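Side-chain contact in Cyclo(L-leucyl-L-phenylalanyl) synthase (Streptomyces noursei, PDB 3OQV), which joins phenylalanine and leucine, taken from their aminoacyl-tRNAs, into a cyclodipeptide on the way to the antibacterial albonoursin, without using ATP: residues Q53-G56 / Q57-R61. Sequence-based numbering, arbitrary orientation.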
ATOM      1  N   GLN A  53     -15.068  -8.735  -1.619  1.00 35.58           N
ATOM      2  CA  GLN A  53     -15.876  -9.859  -2.070  1.00 37.65           C
ATOM      3  C   GLN A  53     -15.158 -10.585  -3.201  1.00 38.07           C
ATOM      4  O   GLN A  53     -15.072 -11.812  -3.219  1.00 38.38           O
ATOM      5  CB  GLN A  53     -17.239  -9.369  -2.557  1.00 39.44           C
ATOM      6  CG  GLN A  53     -18.162  -8.897  -1.448  1.00 44.59           C
ATOM      7  CD  GLN A  53     -19.451  -8.302  -1.984  1.00 54.16           C
ATOM      8  OE1 GLN A  53     -19.433  -7.402  -2.826  1.00 55.15           O
ATOM      9  NE2 GLN A  53     -20.582  -8.802  -1.495  1.00 52.26           N
ATOM     10  N   TRP A  54     -14.643  -9.808  -4.143  1.00 38.52           N
ATOM     11  CA  TRP A  54     -13.881 -10.354  -5.250  1.00 39.96           C
ATOM     12  C   TRP A  54     -12.733 -11.222  -4.748  1.00 40.17           C
ATOM     13  O   TRP A  54     -12.534 -12.336  -5.233  1.00 40.84           O
ATOM     14  CB  TRP A  54     -13.342  -9.220  -6.116  1.00 39.88           C
ATOM     15  CG  TRP A  54     -12.551  -9.689  -7.296  1.00 44.96           C
ATOM     16  CD1 TRP A  54     -13.039 -10.098  -8.504  1.00 46.54           C
ATOM     17  CD2 TRP A  54     -11.124  -9.747  -7.399  1.00 44.07           C
ATOM     18  NE1 TRP A  54     -11.999 -10.424  -9.347  1.00 45.04           N
ATOM     19  CE2 TRP A  54     -10.815 -10.233  -8.685  1.00 46.26           C
ATOM     20  CE3 TRP A  54     -10.077  -9.448  -6.521  1.00 46.60           C
ATOM     21  CZ2 TRP A  54      -9.503 -10.421  -9.117  1.00 44.30           C
ATOM     22  CZ3 TRP A  54      -8.778  -9.644  -6.949  1.00 42.43           C
ATOM     23  CH2 TRP A  54      -8.501 -10.100  -8.242  1.00 39.42           C
ATOM     24  N   ALA A  55     -11.985 -10.713  -3.772  1.00 39.10           N
ATOM     25  CA  ALA A  55     -10.814 -11.425  -3.265  1.00 39.01           C
ATOM     26  C   ALA A  55     -11.225 -12.625  -2.426  1.00 40.26           C
ATOM     27  O   ALA A  55     -10.630 -13.702  -2.536  1.00 40.88           O
ATOM     28  CB  ALA A  55      -9.925 -10.496  -2.458  1.00 38.30           C
ATOM     29  N   GLY A  56     -12.247 -12.434  -1.595  1.00 40.25           N
ATOM     30  CA  GLY A  56     -12.816 -13.521  -0.805  1.00 40.92           C
ATOM     31  C   GLY A  56     -13.218 -14.726  -1.636  1.00 43.40           C
ATOM     32  O   GLY A  56     -13.273 -15.849  -1.125  1.00 44.37           O
ATOM     33  N   GLN A  57     -13.519 -14.502  -2.910  1.00 42.54           N
ATOM     34  CA  GLN A  57     -13.944 -15.599  -3.781  1.00 43.66           C
ATOM     35  C   GLN A  57     -12.778 -16.266  -4.496  1.00 42.53           C
ATOM     36  O   GLN A  57     -12.896 -17.401  -4.952  1.00 43.56           O
ATOM     37  CB  GLN A  57     -14.971 -15.122  -4.803  1.00 45.32           C
ATOM     38  CG  GLN A  57     -16.397 -15.156  -4.298  1.00 52.21           C
ATOM     39  CD  GLN A  57     -17.230 -14.025  -4.866  1.00 60.38           C
ATOM     40  OE1 GLN A  57     -17.181 -13.746  -6.066  1.00 63.19           O
ATOM     41  NE2 GLN A  57     -17.982 -13.349  -4.002  1.00 62.97           N
ATOM     42  N   ARG A  58     -11.659 -15.558  -4.608  1.00 37.88           N
ATOM     43  CA  ARG A  58     -10.582 -15.980  -5.494  1.00 37.44           C
ATOM     44  C   ARG A  58      -9.354 -16.478  -4.733  1.00 34.59           C
ATOM     45  O   ARG A  58      -8.521 -17.186  -5.296  1.00 36.48           O
ATOM     46  CB  ARG A  58     -10.208 -14.852  -6.461  1.00 37.35           C
ATOM     47  CG  ARG A  58     -11.421 -14.252  -7.167  1.00 40.17           C
ATOM     48  CD  ARG A  58     -11.051 -13.511  -8.423  1.00 39.63           C
ATOM     49  NE  ARG A  58     -12.091 -13.666  -9.442  1.00 42.76           N
ATOM     50  CZ  ARG A  58     -13.391 -13.525  -9.203  1.00 47.73           C
ATOM     51  NH1 ARG A  58     -13.814 -13.178  -7.989  1.00 45.51           N
ATOM     52  NH2 ARG A  58     -14.264 -13.676 -10.188  1.00 46.75           N
ATOM     53  N   PHE A  59      -9.269 -16.150  -3.447  1.00 31.77           N
ATOM     54  CA  PHE A  59      -8.036 -16.376  -2.687  1.00 31.83           C
ATOM     55  C   PHE A  59      -8.308 -17.057  -1.349  1.00 31.98           C
ATOM     56  O   PHE A  59      -9.285 -16.745  -0.667  1.00 31.33           O
ATOM     57  CB  PHE A  59      -7.265 -15.062  -2.483  1.00 30.11           C
ATOM     58  CG  PHE A  59      -6.798 -14.439  -3.762  1.00 29.64           C
ATOM     59  CD1 PHE A  59      -5.661 -14.914  -4.409  1.00 35.62           C
ATOM     60  CD2 PHE A  59      -7.544 -13.439  -4.370  1.00 32.30           C
ATOM     61  CE1 PHE A  59      -5.252 -14.378  -5.620  1.00 32.39           C
ATOM     62  CE2 PHE A  59      -7.149 -12.898  -5.575  1.00 31.55           C
ATOM     63  CZ  PHE A  59      -6.000 -13.368  -6.209  1.00 33.93           C
ATOM     64  N   GLU A  60      -7.458 -18.023  -1.015  1.00 31.65           N
ATOM     65  CA  GLU A  60      -7.507 -18.722   0.268  1.00 31.22           C
ATOM     66  C   GLU A  60      -7.297 -17.787   1.450  1.00 32.12           C
ATOM     67  O   GLU A  60      -7.978 -17.905   2.469  1.00 32.54           O
ATOM     68  CB  GLU A  60      -6.445 -19.830   0.300  1.00 31.96           C
ATOM     69  N   ARG A  61      -6.328 -16.884   1.326  1.00 29.85           N
ATOM     70  CA  ARG A  61      -6.040 -15.909   2.371  1.00 30.76           C
ATOM     71  C   ARG A  61      -5.949 -14.515   1.772  1.00 31.22           C
ATOM     72  O   ARG A  61      -5.498 -14.345   0.647  1.00 29.01           O
ATOM     73  CB  ARG A  61      -4.713 -16.246   3.061  1.00 32.07           C
ATOM     74  CG  ARG A  61      -4.593 -17.698   3.502  1.00 32.92           C
ATOM     75  CD  ARG A  61      -3.201 -18.005   4.054  1.00 39.70           C
ATOM     76  NE  ARG A  61      -2.780 -17.032   5.058  1.00 33.47           N
ATOM     77  CZ  ARG A  61      -3.126 -17.078   6.341  1.00 44.54           C
ATOM     78  NH1 ARG A  61      -3.915 -18.049   6.786  1.00 40.35           N
ATOM     79  NH2 ARG A  61      -2.701 -16.135   7.179  1.00 44.57           N
TER
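Arg58 lies back over the indole of Trp54, one helical turn earlier; its side chain leaves the Trp54 carbonyl, crosses the indole face and returns to the same carbonyl at its tip. CB and CG pass close by Trp54 O. CD then sits over one face of the indole, 3.6 Å from the centroid of the five-membered ring, as a CH-pi contact. Arg58 NE lies 3.2 Å from Trp54 NE1; both are donors, so they stack without bonding. A bend at chi3 (145°) lays the guanidinium almost parallel to the ring, 7° between planes, with Arg58 CZ 3.5 Å from Trp54 CD1. At the tip, NH1 gives a hydrogen bond of 3.2 Å to Trp54 O, in the carbonyl plane and on a lone pair; arginine suits this place because it offers both an apolar methylene shaft and a flat donor.

Here helix 45-58 leads into strand 59-67, inside a beta-alpha-beta unit of the Rossmann fold. Ala55 O accepts from Arg58 N and Phe59 N. The broad indole also offers its six-membered ring to the edge of Phe59, an offset edge-to-face pair (centroids 6.0 Å apart), while Ala55's short methyl packs against Phe59. Both aromatics also reach strand 198-202, Trp54 touching Cys201 and Phe59 touching Val199.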